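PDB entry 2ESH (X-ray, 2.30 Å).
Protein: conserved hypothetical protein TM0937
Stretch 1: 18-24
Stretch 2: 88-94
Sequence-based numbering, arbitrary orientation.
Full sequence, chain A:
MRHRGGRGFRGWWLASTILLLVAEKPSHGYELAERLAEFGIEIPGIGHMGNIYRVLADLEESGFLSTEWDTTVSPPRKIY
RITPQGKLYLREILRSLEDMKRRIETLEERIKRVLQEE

Stretch 1 (18-24) ILLLVAE
Stretch 2, residues 88-94: LYLREIL

Both stretches are α-helical, with phi between -55° and -72° and psi between -36° and -49° throughout. Each is held by its own i to i+4 ladder: Ala-23 N donates to Leu-19 O at 2.8 Å, and Ile-93 N to Tyr-89 O at 3.0 Å. The helix axes approach to 10.8 Å, and their N-to-C directions differ by 126° (signed crossing angle -126°), so the helices cross obliquely, more antiparallel than parallel. The register is set by Leu-19 and Leu-90, whose CA atoms lie 7.6 Å apart.

No hydrogen bond joins the helices; the 200 Å² they bury is a matter of apolar shape. The branched ends of Leu-19, Leu-90 and Ile-93 present methyls that make dispersion contacts without needing polar partners. The principal bump from the first helix is Leu-19 (chi1 t, chi2 p). Its CA-to-CB bond points toward the second helix, and its CD2 enters the hollow formed by Tyr-89, Leu-90 and Ile-93, whose CA-to-CB bonds point toward the first. Leu-19 CD2 lies 3.4 Å from Tyr-89 CD2, near the plane of the ring, so the methyl meets the flat carbon edge that the aromatic ring offers. Tyr-89 has chi1 t and chi2 81°. The same methyl, Leu-19 CD2, sits 4.0 Å from Leu-90 CD1 and 4.5 Å from Ile-93 CD1; Ile-93, chi1 m and chi2 t, lies one turn beyond Tyr-89 and touches only lightly.

Leu-90 is the answering bump, with chi1 at -143°, between wells, and chi2 p. Its two methyls reach different places on the first helix: Leu-90 CD1 comes within 4.3 Å of the backbone Leu-20 N, while Leu-90 CD2 lies 4.3 Å from Ala-23 CB. Alanine suits this place in that its single methyl, pointing toward the second helix, gives Leu-90 a small apolar surface to rest on.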

ATOM      1  N   ILE A  18      -1.412   1.530  -0.116  1.00 33.97           N
ATOM      2  CA  ILE A  18      -2.250   2.491  -0.766  1.00 36.76           C
ATOM      3  C   ILE A  18      -3.309   1.880  -1.664  1.00 37.56           C
ATOM      4  O   ILE A  18      -4.499   2.317  -1.579  1.00 38.79           O
ATOM      5  CB  ILE A  18      -1.511   3.553  -1.540  1.00 38.64           C
ATOM      6  CG1 ILE A  18      -0.715   4.508  -0.602  1.00 40.85           C
ATOM      7  CG2 ILE A  18      -2.513   4.457  -2.186  1.00 41.47           C
ATOM      8  CD1 ILE A  18       0.240   5.522  -1.468  1.00 37.48           C
ATOM      9  N   LEU A  19      -2.936   0.877  -2.455  1.00 37.21           N
ATOM     10  CA  LEU A  19      -3.911   0.175  -3.315  1.00 37.43           C
ATOM     11  C   LEU A  19      -5.032  -0.385  -2.481  1.00 37.27           C
ATOM     12  O   LEU A  19      -6.202  -0.212  -2.775  1.00 37.80           O
ATOM     13  CB  LEU A  19      -3.258  -0.972  -4.136  1.00 38.05           C
ATOM     14  CG  LEU A  19      -4.005  -1.633  -5.332  1.00 37.71           C
ATOM     15  CD1 LEU A  19      -4.503  -0.581  -6.261  1.00 40.17           C
ATOM     16  CD2 LEU A  19      -3.064  -2.518  -6.136  1.00 40.50           C
ATOM     17  N   LEU A  20      -4.649  -1.070  -1.428  1.00 36.45           N
ATOM     18  CA  LEU A  20      -5.592  -1.664  -0.532  1.00 37.36           C
ATOM     19  C   LEU A  20      -6.486  -0.663   0.074  1.00 35.60           C
ATOM     20  O   LEU A  20      -7.706  -0.912   0.143  1.00 35.97           O
ATOM     21  CB  LEU A  20      -4.876  -2.344   0.619  1.00 36.61           C
ATOM     22  CG  LEU A  20      -5.431  -3.493   1.417  1.00 40.42           C
ATOM     23  CD1 LEU A  20      -5.003  -3.358   2.849  1.00 45.62           C
ATOM     24  CD2 LEU A  20      -6.870  -3.754   1.388  1.00 39.72           C
ATOM     25  N   LEU A  21      -5.900   0.429   0.591  1.00 33.54           N
ATOM     26  CA  LEU A  21      -6.711   1.395   1.309  1.00 33.38           C
ATOM     27  C   LEU A  21      -7.720   1.963   0.304  1.00 33.21           C
ATOM     28  O   LEU A  21      -8.920   2.104   0.593  1.00 32.93           O
ATOM     29  CB  LEU A  21      -5.811   2.503   1.913  1.00 33.66           C
ATOM     30  CG  LEU A  21      -5.086   2.248   3.261  1.00 33.55           C
ATOM     31  CD1 LEU A  21      -4.171   3.460   3.600  1.00 34.03           C
ATOM     32  CD2 LEU A  21      -6.052   1.937   4.374  1.00 33.25           C
ATOM     33  N   VAL A  22      -7.243   2.247  -0.910  1.00 33.18           N
ATOM     34  CA  VAL A  22      -8.215   2.579  -1.939  1.00 35.01           C
ATOM     35  C   VAL A  22      -9.305   1.511  -2.269  1.00 36.21           C
ATOM     36  O   VAL A  22     -10.450   1.898  -2.441  1.00 35.81           O
ATOM     37  CB  VAL A  22      -7.602   3.051  -3.180  1.00 36.38           C
ATOM     38  CG1 VAL A  22      -8.708   3.273  -4.191  1.00 34.88           C
ATOM     39  CG2 VAL A  22      -6.725   4.349  -2.929  1.00 33.34           C
ATOM     40  N   ALA A  23      -8.936   0.212  -2.396  1.00 35.94           N
ATOM     41  CA  ALA A  23      -9.910  -0.856  -2.594  1.00 36.47           C
ATOM     42  C   ALA A  23     -10.964  -0.839  -1.505  1.00 37.57           C
ATOM     43  O   ALA A  23     -12.141  -1.103  -1.748  1.00 39.02           O
ATOM     44  CB  ALA A  23      -9.232  -2.282  -2.638  1.00 34.40           C
ATOM     45  N   GLU A  24     -10.526  -0.606  -0.280  1.00 37.34           N
ATOM     46  CA  GLU A  24     -11.424  -0.623   0.856  1.00 37.34           C
ATOM     47  C   GLU A  24     -12.430   0.555   0.821  1.00 38.41           C
ATOM     48  O   GLU A  24     -13.608   0.390   1.139  1.00 37.26           O
ATOM     49  CB  GLU A  24     -10.542  -0.574   2.119  1.00 37.95           C
ATOM     50  CG  GLU A  24      -9.909  -1.945   2.462  1.00 38.35           C
ATOM     51  CD  GLU A  24      -9.157  -1.958   3.798  1.00 43.64           C
ATOM     52  OE1 GLU A  24      -8.589  -0.920   4.172  1.00 46.46           O
ATOM     53  OE2 GLU A  24      -9.060  -3.025   4.450  1.00 47.62           O
ATOM     54  N   LEU A  88      -6.241  -7.615  -9.671  1.00 33.33           N
ATOM     55  CA  LEU A  88      -5.272  -8.670 -10.101  1.00 33.92           C
ATOM     56  C   LEU A  88      -3.851  -8.387  -9.606  1.00 33.24           C
ATOM     57  O   LEU A  88      -3.124  -9.273  -9.188  1.00 34.03           O
ATOM     58  CB  LEU A  88      -5.315  -8.877 -11.642  1.00 31.82           C
ATOM     59  CG  LEU A  88      -6.628  -9.564 -12.155  1.00 35.23           C
ATOM     60  CD1 LEU A  88      -6.753  -9.432 -13.642  1.00 30.65           C
ATOM     61  CD2 LEU A  88      -6.610 -11.105 -11.798  1.00 30.60           C
ATOM     62  N   TYR A  89      -3.474  -7.124  -9.587  1.00 34.68           N
ATOM     63  CA  TYR A  89      -2.158  -6.705  -9.060  1.00 34.37           C
ATOM     64  C   TYR A  89      -2.144  -6.957  -7.579  1.00 34.63           C
ATOM     65  O   TYR A  89      -1.152  -7.525  -7.010  1.00 34.76           O
ATOM     66  CB  TYR A  89      -1.919  -5.262  -9.382  1.00 34.54           C
ATOM     67  CG  TYR A  89      -0.602  -4.701  -8.977  1.00 35.62           C
ATOM     68  CD1 TYR A  89       0.550  -4.915  -9.761  1.00 37.96           C
ATOM     69  CD2 TYR A  89      -0.499  -3.899  -7.875  1.00 36.64           C
ATOM     70  CE1 TYR A  89       1.758  -4.318  -9.435  1.00 41.40           C
ATOM     71  CE2 TYR A  89       0.725  -3.290  -7.533  1.00 39.44           C
ATOM     72  CZ  TYR A  89       1.816  -3.482  -8.317  1.00 39.33           C
ATOM     73  OH  TYR A  89       2.964  -2.909  -7.961  1.00 41.36           O
ATOM     74  N   LEU A  90      -3.289  -6.710  -6.969  1.00 34.25           N
ATOM     75  CA  LEU A  90      -3.449  -7.026  -5.552  1.00 35.02           C
ATOM     76  C   LEU A  90      -3.323  -8.486  -5.137  1.00 35.50           C
ATOM     77  O   LEU A  90      -2.800  -8.781  -4.025  1.00 36.65           O
ATOM     78  CB  LEU A  90      -4.795  -6.486  -5.045  1.00 35.14           C
ATOM     79  CG  LEU A  90      -4.934  -5.889  -3.627  1.00 36.85           C
ATOM     80  CD1 LEU A  90      -3.822  -4.963  -3.122  1.00 35.64           C
ATOM     81  CD2 LEU A  90      -6.249  -5.200  -3.477  1.00 35.53           C
ATOM     82  N   ARG A  91      -3.910  -9.395  -5.913  1.00 34.87           N
ATOM     83  CA  ARG A  91      -3.715 -10.833  -5.697  1.00 35.31           C
ATOM     84  C   ARG A  91      -2.205 -11.202  -5.826  1.00 33.89           C
ATOM     85  O   ARG A  91      -1.727 -12.038  -5.124  1.00 36.09           O
ATOM     86  CB  ARG A  91      -4.483 -11.658  -6.727  1.00 34.92           C
ATOM     87  CG  ARG A  91      -5.974 -11.674  -6.573  1.00 39.65           C
ATOM     88  CD  ARG A  91      -6.649 -12.464  -7.783  1.00 42.22           C
ATOM     89  NE  ARG A  91      -8.091 -12.296  -7.774  1.00 40.31           N
ATOM     90  CZ  ARG A  91      -8.930 -12.810  -6.851  1.00 41.21           C
ATOM     91  NH1 ARG A  91      -8.511 -13.581  -5.819  1.00 34.64           N
ATOM     92  NH2 ARG A  91     -10.223 -12.554  -6.983  1.00 36.79           N
ATOM     93  N   GLU A  92      -1.491 -10.609  -6.748  1.00 31.96           N
ATOM     94  CA  GLU A  92      -0.046 -10.793  -6.806  1.00 33.35           C
ATOM     95  C   GLU A  92       0.661 -10.311  -5.520  1.00 33.13           C
ATOM     96  O   GLU A  92       1.600 -10.919  -5.111  1.00 36.75           O
ATOM     97  CB  GLU A  92       0.524 -10.011  -7.976  1.00 32.29           C
ATOM     98  CG  GLU A  92       0.203 -10.572  -9.405  1.00 33.51           C
ATOM     99  CD  GLU A  92       1.007  -9.775 -10.511  1.00 37.64           C
ATOM    100  OE1 GLU A  92       1.067  -8.518 -10.457  1.00 31.85           O
ATOM    101  OE2 GLU A  92       1.646 -10.411 -11.399  1.00 40.58           O
ATOM    102  N   ILE A  93       0.204  -9.239  -4.885  1.00 32.58           N
ATOM    103  CA  ILE A  93       0.779  -8.720  -3.632  1.00 31.50           C
ATOM    104  C   ILE A  93       0.425  -9.668  -2.519  1.00 30.94           C
ATOM    105  O   ILE A  93       1.247  -9.987  -1.646  1.00 30.47           O
ATOM    106  CB  ILE A  93       0.159  -7.352  -3.313  1.00 31.03           C
ATOM    107  CG1 ILE A  93       0.953  -6.282  -4.057  1.00 31.43           C
ATOM    108  CG2 ILE A  93       0.118  -7.101  -1.771  1.00 32.13           C
ATOM    109  CD1 ILE A  93       0.144  -5.034  -4.328  1.00 34.42           C
ATOM    110  N   LEU A  94      -0.803 -10.177  -2.582  1.00 31.57           N
ATOM    111  CA  LEU A  94      -1.295 -11.059  -1.582  1.00 32.92           C
ATOM    112  C   LEU A  94      -0.404 -12.329  -1.619  1.00 34.78           C
ATOM    113  O   LEU A  94       0.102 -12.760  -0.617  1.00 37.79           O
ATOM    114  CB  LEU A  94      -2.794 -11.360  -1.804  1.00 32.50           C
ATOM    115  CG  LEU A  94      -3.339 -12.510  -0.933  1.00 34.56           C
ATOM    116  CD1 LEU A  94      -3.418 -12.061   0.543  1.00 29.03           C
ATOM    117  CD2 LEU A  94      -4.674 -13.030  -1.393  1.00 32.39           C
TER